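PDB 3VTF: UDP-glucose 6-dehydrogenase from Pyrobaculum islandicum, which probably catalyses the NAD-dependent oxidation of UDP-glucose to UDP-glucuronate, the single step of UDP-glucuronate biosynthesis from that sugar nucleotide. Local coordinates for residues L43-V48 with V208-D213; T101-G106 with V142-P147; R59-R64 with L85-S90. All blocks are in the same frame, centred on the assembly; numbering follows the deposited sequence.

Interaction 1. Residues L43-V48 with V208-D213; sequences LGHRVV and VYKAVD
The imidazole of His45 meets the 208-213 segment with its edge, pointing NE2 at the backbone O of Val208. Val208 O lies in the ring plane, 2.9 Å from NE2 of His45, and the N-H...O angle of 163° makes a nearly straight bond. On the acceptor side NE2 arrives in the carbonyl plane, on a lone pair. CG1 of Val208, 3.9 Å from NE2 of His45, packs beside the same end of the imidazole and on its other side covers the centre of one face of the Tyr209 ring.

Because ND1 of His45 is also hydrogen-bonded, to the backbone N of Ala22, both ring nitrogens are engaged and the rotation of the ring is fixed. With ND1 accepting and NE2 donating, a neutral ring protonated on NE2 would fit, and the amine of Lys210, NZ lying 5.0 Å from NE2 of His45, would probably favour that form.

A second, apolar touch joins Leu43 CD1 to Val212 CG2 at 3.7 Å, the two side chains crossing at about a right angle. Gly44, at positive phi, closes helix 31-43 with a Schellman motif and turns the chain toward strand 46-50. The contact thus joins this helix-to-strand turn of the Rossmann-type domain to the loop between helix 199-208 and strand 216-219, with Phe186 and Phe187 of helix 182-187 against Leu43 and Phe40 against Val208.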
loop_
_atom_site.group_PDB
_atom_site.type_symbol
_atom_site.label_atom_id
_atom_site.label_comp_id
_atom_site.label_asym_id
_atom_site.label_seq_id
_atom_site.Cartn_x
_atom_site.Cartn_y
_atom_site.Cartn_z
ATOM N N LEU A 43 -15.760 -17.679 -24.189
ATOM C CA LEU A 43 -15.176 -18.833 -23.497
ATOM C C LEU A 43 -15.867 -20.131 -23.863
ATOM O O LEU A 43 -15.343 -21.182 -23.568
ATOM C CB LEU A 43 -15.250 -18.681 -21.944
ATOM C CG LEU A 43 -14.305 -17.661 -21.343
ATOM C CD1 LEU A 43 -14.528 -17.657 -19.799
ATOM C CD2 LEU A 43 -12.862 -17.992 -21.716
ATOM N N GLY A 44 -17.074 -20.076 -24.424
ATOM C CA GLY A 44 -17.708 -21.349 -24.813
ATOM C C GLY A 44 -19.074 -21.563 -24.121
ATOM O O GLY A 44 -19.658 -22.621 -24.285
ATOM N N HIS A 45 -19.632 -20.538 -23.470
ATOM C CA HIS A 45 -20.929 -20.653 -22.790
ATOM C C HIS A 45 -22.001 -20.039 -23.599
ATOM O O HIS A 45 -21.763 -19.218 -24.422
ATOM C CB HIS A 45 -20.867 -19.997 -21.380
ATOM C CG HIS A 45 -19.845 -20.647 -20.470
ATOM N ND1 HIS A 45 -19.821 -22.013 -20.228
ATOM C CD2 HIS A 45 -18.758 -20.098 -19.802
ATOM C CE1 HIS A 45 -18.752 -22.300 -19.425
ATOM N NE2 HIS A 45 -18.102 -21.120 -19.158
ATOM N N ARG A 46 -23.216 -20.424 -23.326
ATOM C CA ARG A 46 -24.410 -19.838 -23.904
ATOM C C ARG A 46 -24.834 -18.765 -22.954
ATOM O O ARG A 46 -24.957 -19.007 -21.709
ATOM C CB ARG A 46 -25.522 -20.926 -24.014
ATOM C CG ARG A 46 -26.840 -20.413 -24.597
ATOM C CD ARG A 46 -27.915 -21.454 -24.343
ATOM N NE ARG A 46 -29.243 -20.912 -24.641
ATOM C CZ ARG A 46 -30.131 -20.601 -23.719
ATOM N NH1 ARG A 46 -29.840 -20.812 -22.448
ATOM N NH2 ARG A 46 -31.294 -20.087 -24.083
ATOM N N VAL A 47 -24.983 -17.563 -23.494
ATOM C CA VAL A 47 -25.210 -16.385 -22.655
ATOM C C VAL A 47 -26.438 -15.618 -23.140
ATOM O O VAL A 47 -26.651 -15.384 -24.375
ATOM C CB VAL A 47 -23.994 -15.418 -22.667
ATOM C CG1 VAL A 47 -24.266 -14.117 -21.870
ATOM C CG2 VAL A 47 -22.756 -16.125 -22.168
ATOM N N VAL A 48 -27.259 -15.210 -22.188
ATOM C CA VAL A 48 -28.384 -14.348 -22.483
ATOM C C VAL A 48 -28.266 -13.072 -21.640
ATOM O O VAL A 48 -28.301 -13.129 -20.406
ATOM C CB VAL A 48 -29.762 -15.058 -22.196
ATOM C CG1 VAL A 48 -30.895 -14.121 -22.620
ATOM C CG2 VAL A 48 -29.866 -16.416 -22.917
ATOM N N VAL A 208 -17.599 -22.950 -14.671
ATOM C CA VAL A 208 -17.735 -21.816 -15.592
ATOM C C VAL A 208 -16.332 -21.276 -15.950
ATOM O O VAL A 208 -16.106 -20.850 -17.093
ATOM C CB VAL A 208 -18.602 -20.683 -14.933
ATOM C CG1 VAL A 208 -18.449 -19.348 -15.690
ATOM C CG2 VAL A 208 -20.076 -21.045 -14.927
ATOM N N TYR A 209 -15.427 -21.204 -14.957
ATOM C CA TYR A 209 -14.143 -20.572 -15.191
ATOM C C TYR A 209 -13.012 -21.565 -15.526
ATOM O O TYR A 209 -11.848 -21.183 -15.551
ATOM C CB TYR A 209 -13.758 -19.765 -13.946
ATOM C CG TYR A 209 -14.652 -18.519 -13.772
ATOM C CD1 TYR A 209 -14.553 -17.462 -14.675
ATOM C CD2 TYR A 209 -15.528 -18.389 -12.641
ATOM C CE1 TYR A 209 -15.287 -16.276 -14.468
ATOM C CE2 TYR A 209 -16.321 -17.206 -12.442
ATOM C CZ TYR A 209 -16.196 -16.185 -13.384
ATOM O OH TYR A 209 -16.894 -14.977 -13.263
ATOM N N LYS A 210 -13.380 -22.806 -15.812
ATOM C CA LYS A 210 -12.379 -23.878 -16.003
ATOM C C LYS A 210 -11.383 -23.528 -17.112
ATOM O O LYS A 210 -10.232 -23.800 -16.970
ATOM C CB LYS A 210 -13.045 -25.221 -16.286
ATOM C CG LYS A 210 -13.888 -25.279 -17.565
ATOM C CD LYS A 210 -14.336 -26.735 -17.845
ATOM C CE LYS A 210 -15.833 -26.918 -18.059
ATOM N NZ LYS A 210 -16.545 -25.863 -18.831
ATOM N N ALA A 211 -11.790 -22.863 -18.186
ATOM C CA ALA A 211 -10.820 -22.510 -19.258
ATOM C C ALA A 211 -9.952 -21.297 -18.936
ATOM O O ALA A 211 -9.043 -20.994 -19.710
ATOM C CB ALA A 211 -11.531 -22.298 -20.633
ATOM N N VAL A 212 -10.198 -20.592 -17.817
ATOM C CA VAL A 212 -9.400 -19.393 -17.534
ATOM C C VAL A 212 -8.222 -19.791 -16.693
ATOM O O VAL A 212 -8.408 -20.392 -15.648
ATOM C CB VAL A 212 -10.217 -18.279 -16.844
ATOM C CG1 VAL A 212 -9.325 -17.022 -16.615
ATOM C CG2 VAL A 212 -11.419 -17.933 -17.737
ATOM N N ASP A 213 -6.994 -19.522 -17.172
ATOM C CA ASP A 213 -5.808 -19.954 -16.419
ATOM C C ASP A 213 -5.444 -18.904 -15.348
ATOM O O ASP A 213 -4.674 -17.971 -15.593
ATOM C CB ASP A 213 -4.648 -20.184 -17.403
ATOM C CG ASP A 213 -3.373 -20.604 -16.706
ATOM O OD1 ASP A 213 -3.395 -21.311 -15.686
ATOM O OD2 ASP A 213 -2.326 -20.132 -17.150
#

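Interaction 2. Residues T101-G106 with V142-P147; sequences TFIAVG and VKSTVP
Ile103 O and the backbone N atoms of Lys143 and Ser144 form the centre of this contact. Ile103 O accepts two hydrogen bonds, 2.7 Å from Lys143 N and 3.0 Å from Ser144 N, with both donors tilted somewhat from the carbonyl plane. The first of them continues the parallel pairing in which Ile103 stands beside Val142; the second forms where the chain leaves the strand.

Ser144 then grips the other chain with its side chain. OG of Ser144 donates to Val105 O at 2.8 Å, approaching in the carbonyl plane on a lone pair. The hydroxyl is turned anti to the carbonyl carbon of its own residue (chi1 -57°), which directs it at the 101-106 segment, where CG2 of Ile103 and CG2 of Val105 both pack against one side of it. A water bound to Val105 O and to Thr145 N extends the link by one residue.

On the other side of the strand, Lys143 runs alongside Phe102, both side chains pointing the same way. CG of Lys143 meets the ring edge, 3.7 Å from CD1 of Phe102. Bends at chi2 and chi3 (-60° and -80°) then carry the amine on to Asn173 O, its principal partner.

Farther out, helix 118-134 backs the site, with Ala123 on Ile103 and Val120 on Ser144, while Phe40 meets the Phe102 ring. Thr145 O accepts from the hydroxyl of Thr107, and both threonines are predicted NAD(+) ligands. Backbone and hydroxyl bonds therefore couple the carboxyl-terminal ends of two adjacent strands, where Rossmann-type folds bind their dinucleotide; this polar network is consistent with holding both predicted cofactor-binding loops in a defined relation.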
loop_
_atom_site.group_PDB
_atom_site.type_symbol
_atom_site.label_atom_id
_atom_site.label_comp_id
_atom_site.label_asym_id
_atom_site.label_seq_id
_atom_site.Cartn_x
_atom_site.Cartn_y
_atom_site.Cartn_z
ATOM N N THR A 101 -27.348 -16.568 -13.047
ATOM C CA THR A 101 -27.525 -15.172 -13.516
ATOM C C THR A 101 -26.458 -14.328 -12.783
ATOM O O THR A 101 -26.372 -14.381 -11.535
ATOM C CB THR A 101 -28.901 -14.625 -13.109
ATOM O OG1 THR A 101 -29.885 -15.383 -13.828
ATOM C CG2 THR A 101 -29.076 -13.068 -13.467
ATOM N N PHE A 102 -25.605 -13.644 -13.562
ATOM C CA PHE A 102 -24.684 -12.653 -12.979
ATOM C C PHE A 102 -25.367 -11.303 -12.825
ATOM O O PHE A 102 -25.769 -10.658 -13.813
ATOM C CB PHE A 102 -23.456 -12.525 -13.909
ATOM C CG PHE A 102 -22.623 -13.801 -13.874
ATOM C CD1 PHE A 102 -21.475 -13.855 -13.086
ATOM C CD2 PHE A 102 -22.991 -14.932 -14.606
ATOM C CE1 PHE A 102 -20.749 -15.013 -12.992
ATOM C CE2 PHE A 102 -22.251 -16.109 -14.509
ATOM C CZ PHE A 102 -21.136 -16.153 -13.715
ATOM N N ILE A 103 -25.478 -10.816 -11.593
ATOM C CA ILE A 103 -26.063 -9.496 -11.435
ATOM C C ILE A 103 -24.912 -8.527 -11.510
ATOM O O ILE A 103 -23.970 -8.564 -10.654
ATOM C CB ILE A 103 -26.786 -9.380 -10.071
ATOM C CG1 ILE A 103 -27.989 -10.360 -10.055
ATOM C CG2 ILE A 103 -27.159 -7.909 -9.727
ATOM C CD1 ILE A 103 -28.616 -10.433 -8.640
ATOM N N ALA A 104 -25.017 -7.591 -12.465
ATOM C CA ALA A 104 -23.920 -6.640 -12.698
ATOM C C ALA A 104 -24.441 -5.234 -12.793
ATOM O O ALA A 104 -23.834 -4.408 -13.460
ATOM C CB ALA A 104 -23.122 -6.997 -13.990
ATOM N N VAL A 105 -25.570 -4.918 -12.127
ATOM C CA VAL A 105 -26.124 -3.548 -12.199
ATOM C C VAL A 105 -25.327 -2.612 -11.285
ATOM O O VAL A 105 -24.483 -3.043 -10.440
ATOM C CB VAL A 105 -27.598 -3.573 -11.762
ATOM C CG1 VAL A 105 -28.316 -4.476 -12.746
ATOM C CG2 VAL A 105 -27.740 -4.231 -10.355
ATOM N N GLY A 106 -25.548 -1.311 -11.453
ATOM C CA GLY A 106 -24.712 -0.361 -10.671
ATOM C C GLY A 106 -24.999 -0.317 -9.159
ATOM O O GLY A 106 -26.062 -0.801 -8.644
ATOM N N VAL A 142 -23.540 -12.474 -7.635
ATOM C CA VAL A 142 -23.498 -11.031 -7.531
ATOM C C VAL A 142 -22.096 -10.546 -8.025
ATOM O O VAL A 142 -21.074 -10.846 -7.344
ATOM C CB VAL A 142 -23.703 -10.571 -6.060
ATOM C CG1 VAL A 142 -23.699 -9.019 -6.003
ATOM C CG2 VAL A 142 -25.013 -11.142 -5.411
ATOM N N LYS A 143 -22.070 -9.839 -9.163
ATOM C CA LYS A 143 -20.785 -9.234 -9.651
ATOM C C LYS A 143 -20.692 -7.770 -9.186
ATOM O O LYS A 143 -19.631 -7.262 -9.024
ATOM C CB LYS A 143 -20.766 -9.225 -11.172
ATOM C CG LYS A 143 -20.506 -10.577 -11.800
ATOM C CD LYS A 143 -19.177 -11.128 -11.372
ATOM C CE LYS A 143 -18.032 -10.547 -12.133
ATOM N NZ LYS A 143 -16.845 -11.473 -11.812
ATOM N N SER A 144 -21.854 -7.095 -9.037
ATOM C CA SER A 144 -21.984 -5.773 -8.439
ATOM C C SER A 144 -21.128 -5.647 -7.187
ATOM O O SER A 144 -21.092 -6.566 -6.416
ATOM C CB SER A 144 -23.501 -5.472 -8.113
ATOM O OG SER A 144 -24.228 -5.599 -9.353
ATOM N N THR A 145 -20.505 -4.470 -6.975
ATOM C CA THR A 145 -19.832 -4.144 -5.770
ATOM C C THR A 145 -20.821 -3.816 -4.682
ATOM O O THR A 145 -21.529 -2.802 -4.785
ATOM C CB THR A 145 -18.845 -2.935 -6.023
ATOM O OG1 THR A 145 -17.901 -3.399 -7.030
ATOM C CG2 THR A 145 -18.066 -2.652 -4.698
ATOM N N VAL A 146 -20.919 -4.703 -3.690
ATOM C CA VAL A 146 -21.950 -4.587 -2.694
ATOM C C VAL A 146 -21.289 -4.774 -1.335
ATOM O O VAL A 146 -20.307 -5.540 -1.156
ATOM C CB VAL A 146 -23.050 -5.666 -2.841
ATOM C CG1 VAL A 146 -23.922 -5.471 -4.060
ATOM C CG2 VAL A 146 -22.412 -7.120 -2.874
ATOM N N PRO A 147 -21.815 -4.104 -0.319
ATOM C CA PRO A 147 -21.223 -4.272 1.007
ATOM C C PRO A 147 -21.323 -5.734 1.494
ATOM O O PRO A 147 -22.235 -6.457 1.111
ATOM C CB PRO A 147 -22.069 -3.359 1.900
ATOM C CG PRO A 147 -22.754 -2.338 0.952
ATOM C CD PRO A 147 -22.869 -3.080 -0.402
HETATM O O HOH W 1 -21.661 -2.415 -8.873
#

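Interaction 3. Residues R59-R64 with L85-S90; sequences RLRAGR and LSFAES
Of the polar contacts with the 85-90 segment, NH2 of Arg61 carries the two stronger direct ones. Arg61 NH2 donates to Phe87 O at 2.8 Å, from above the carbonyl plane, and to Glu89 OE2 at 2.9 Å. The latter bond belongs to a salt bridge in which OE2 lies in the guanidinium plane but is itself met from above the carboxylate plane; NH1 adds a weak bond to the same oxygen. An extended chain from CG to NE brings the guanidinium across, whereas Glu89 folds back at chi2 (-61°) to receive it. One water accepts from both Arg61 NE and Phe87 N, so the strand edge is gripped directly and through solvent.

The apolar contact is made on the Phe87 ring. Leu60 CB makes an off-centre CH-pi contact, 4.3 Å from the ring centroid, and Arg61 CG comes within 3.7 Å of Phe87 CD2.

Gly63 ends helix 54-61 in a Schellman motif just past these residues. The contact fastens that helix end to strand 85-87, an outermost strand of the Rossmann-type sheet within this chain; Leu76 and Leu80 of helix 72-81 cover Leu60 and Phe87 respectively, and Val34 of helix 31-43 also packs on Leu60.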
loop_
_atom_site.group_PDB
_atom_site.type_symbol
_atom_site.label_atom_id
_atom_site.label_comp_id
_atom_site.label_asym_id
_atom_site.label_seq_id
_atom_site.Cartn_x
_atom_site.Cartn_y
_atom_site.Cartn_z
ATOM N N ARG A 59 -28.760 -1.803 -29.636
ATOM C CA ARG A 59 -27.431 -1.544 -30.162
ATOM C C ARG A 59 -26.511 -2.752 -30.089
ATOM O O ARG A 59 -25.821 -3.055 -31.046
ATOM C CB ARG A 59 -26.802 -0.342 -29.466
ATOM C CG ARG A 59 -27.157 0.980 -30.121
ATOM C CD ARG A 59 -26.504 2.152 -29.426
ATOM N NE ARG A 59 -27.113 2.397 -28.135
ATOM C CZ ARG A 59 -26.798 3.408 -27.346
ATOM N NH1 ARG A 59 -27.413 3.557 -26.178
ATOM N NH2 ARG A 59 -25.865 4.264 -27.730
ATOM N N LEU A 60 -26.528 -3.441 -28.955
ATOM C CA LEU A 60 -25.710 -4.624 -28.744
ATOM C C LEU A 60 -26.105 -5.774 -29.683
ATOM O O LEU A 60 -25.254 -6.495 -30.177
ATOM C CB LEU A 60 -25.688 -5.047 -27.273
ATOM C CG LEU A 60 -24.966 -4.178 -26.244
ATOM C CD1 LEU A 60 -25.203 -4.711 -24.843
ATOM C CD2 LEU A 60 -23.480 -4.081 -26.522
ATOM N N ARG A 61 -27.397 -5.940 -29.913
ATOM C CA ARG A 61 -27.853 -6.935 -30.875
ATOM C C ARG A 61 -27.310 -6.591 -32.266
ATOM O O ARG A 61 -27.087 -7.476 -33.081
ATOM C CB ARG A 61 -29.363 -6.923 -30.953
ATOM C CG ARG A 61 -30.003 -7.829 -29.932
ATOM C CD ARG A 61 -31.478 -7.555 -29.979
ATOM N NE ARG A 61 -32.190 -8.478 -29.121
ATOM C CZ ARG A 61 -33.376 -8.225 -28.622
ATOM N NH1 ARG A 61 -34.011 -7.069 -28.905
ATOM N NH2 ARG A 61 -33.934 -9.150 -27.893
ATOM N N ALA A 62 -27.114 -5.306 -32.517
ATOM C CA ALA A 62 -26.661 -4.849 -33.847
ATOM C C ALA A 62 -25.138 -4.901 -33.895
ATOM O O ALA A 62 -24.511 -4.544 -34.876
ATOM C CB ALA A 62 -27.232 -3.445 -34.146
ATOM N N GLY A 63 -24.495 -5.356 -32.828
ATOM C CA GLY A 63 -23.046 -5.376 -32.861
ATOM C C GLY A 63 -22.408 -3.993 -32.636
ATOM O O GLY A 63 -21.235 -3.839 -32.902
ATOM N N ARG A 64 -23.151 -3.025 -32.110
ATOM C CA ARG A 64 -22.598 -1.681 -31.901
ATOM C C ARG A 64 -22.456 -1.281 -30.426
ATOM O O ARG A 64 -23.444 -0.831 -29.817
ATOM C CB ARG A 64 -23.497 -0.619 -32.568
ATOM C CG ARG A 64 -23.383 -0.583 -34.105
ATOM C CD ARG A 64 -24.689 -0.984 -34.778
ATOM N NE ARG A 64 -25.691 0.098 -34.813
ATOM C CZ ARG A 64 -26.757 0.110 -35.621
ATOM N NH1 ARG A 64 -26.975 -0.887 -36.476
ATOM N NH2 ARG A 64 -27.615 1.127 -35.585
ATOM N N LEU A 85 -24.341 -15.834 -27.992
ATOM C CA LEU A 85 -24.799 -14.675 -27.252
ATOM C C LEU A 85 -26.085 -14.151 -27.783
ATOM O O LEU A 85 -26.143 -13.809 -28.961
ATOM C CB LEU A 85 -23.758 -13.516 -27.393
ATOM C CG LEU A 85 -24.046 -12.143 -26.773
ATOM C CD1 LEU A 85 -24.362 -12.317 -25.235
ATOM C CD2 LEU A 85 -22.800 -11.236 -26.931
ATOM N N SER A 86 -27.093 -13.930 -26.931
ATOM C CA SER A 86 -28.321 -13.307 -27.383
ATOM C C SER A 86 -28.790 -12.379 -26.304
ATOM O O SER A 86 -28.230 -12.355 -25.178
ATOM C CB SER A 86 -29.423 -14.386 -27.653
ATOM O OG SER A 86 -29.642 -15.185 -26.482
ATOM N N PHE A 87 -29.833 -11.612 -26.593
ATOM C CA PHE A 87 -30.376 -10.739 -25.561
ATOM C C PHE A 87 -31.880 -10.925 -25.367
ATOM O O PHE A 87 -32.611 -11.124 -26.377
ATOM C CB PHE A 87 -30.048 -9.275 -25.897
ATOM C CG PHE A 87 -28.596 -9.030 -26.010
ATOM C CD1 PHE A 87 -27.838 -8.700 -24.866
ATOM C CD2 PHE A 87 -27.924 -9.248 -27.223
ATOM C CE1 PHE A 87 -26.454 -8.533 -24.974
ATOM C CE2 PHE A 87 -26.535 -9.059 -27.334
ATOM C CZ PHE A 87 -25.804 -8.693 -26.216
ATOM N N ALA A 88 -32.363 -10.839 -24.110
ATOM C CA ALA A 88 -33.786 -11.200 -23.832
ATOM C C ALA A 88 -34.640 -9.951 -23.923
ATOM O O ALA A 88 -34.120 -8.853 -23.892
ATOM C CB ALA A 88 -33.990 -11.877 -22.454
ATOM N N GLU A 89 -35.969 -10.146 -23.977
ATOM C CA GLU A 89 -36.923 -9.024 -23.918
ATOM C C GLU A 89 -37.221 -8.641 -22.493
ATOM O O GLU A 89 -37.787 -7.572 -22.244
ATOM C CB GLU A 89 -38.260 -9.426 -24.620
ATOM C CG GLU A 89 -38.099 -9.678 -26.095
ATOM C CD GLU A 89 -37.602 -8.420 -26.791
ATOM O OE1 GLU A 89 -38.048 -7.289 -26.466
ATOM O OE2 GLU A 89 -36.725 -8.554 -27.663
ATOM N N SER A 90 -36.832 -9.480 -21.503
ATOM C CA SER A 90 -37.056 -9.041 -20.117
ATOM C C SER A 90 -36.036 -9.740 -19.205
ATOM O O SER A 90 -35.470 -10.728 -19.622
ATOM C CB SER A 90 -38.491 -9.377 -19.619
ATOM O OG SER A 90 -38.608 -10.741 -19.423
HETATM O O HOH W 2 -30.784 -11.260 -29.484
#

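Overall arrangement
From the N terminus, the chain first opens the long loop of interaction 1 at residues 43-48, which closes only at 208-213. Interactions 3 and 2 both lie within it, one after the other: 59-64 returns to 85-90 before 101-106 pairs with 142-147. All three reach the same mixed sheet. Interaction 3 secures its 85-87 border, interaction 2 joins neighbouring inner strands, and interaction 1 ties the turn leading into strand 46-50 to the loop after helix 199-208. Direct touches connect the set through interaction 1: Val47 O probably accepts a hydrogen bond from Ser86 N of interaction 3, and the Tyr209 hydroxyl packs on Phe102 and Lys143 of interaction 2.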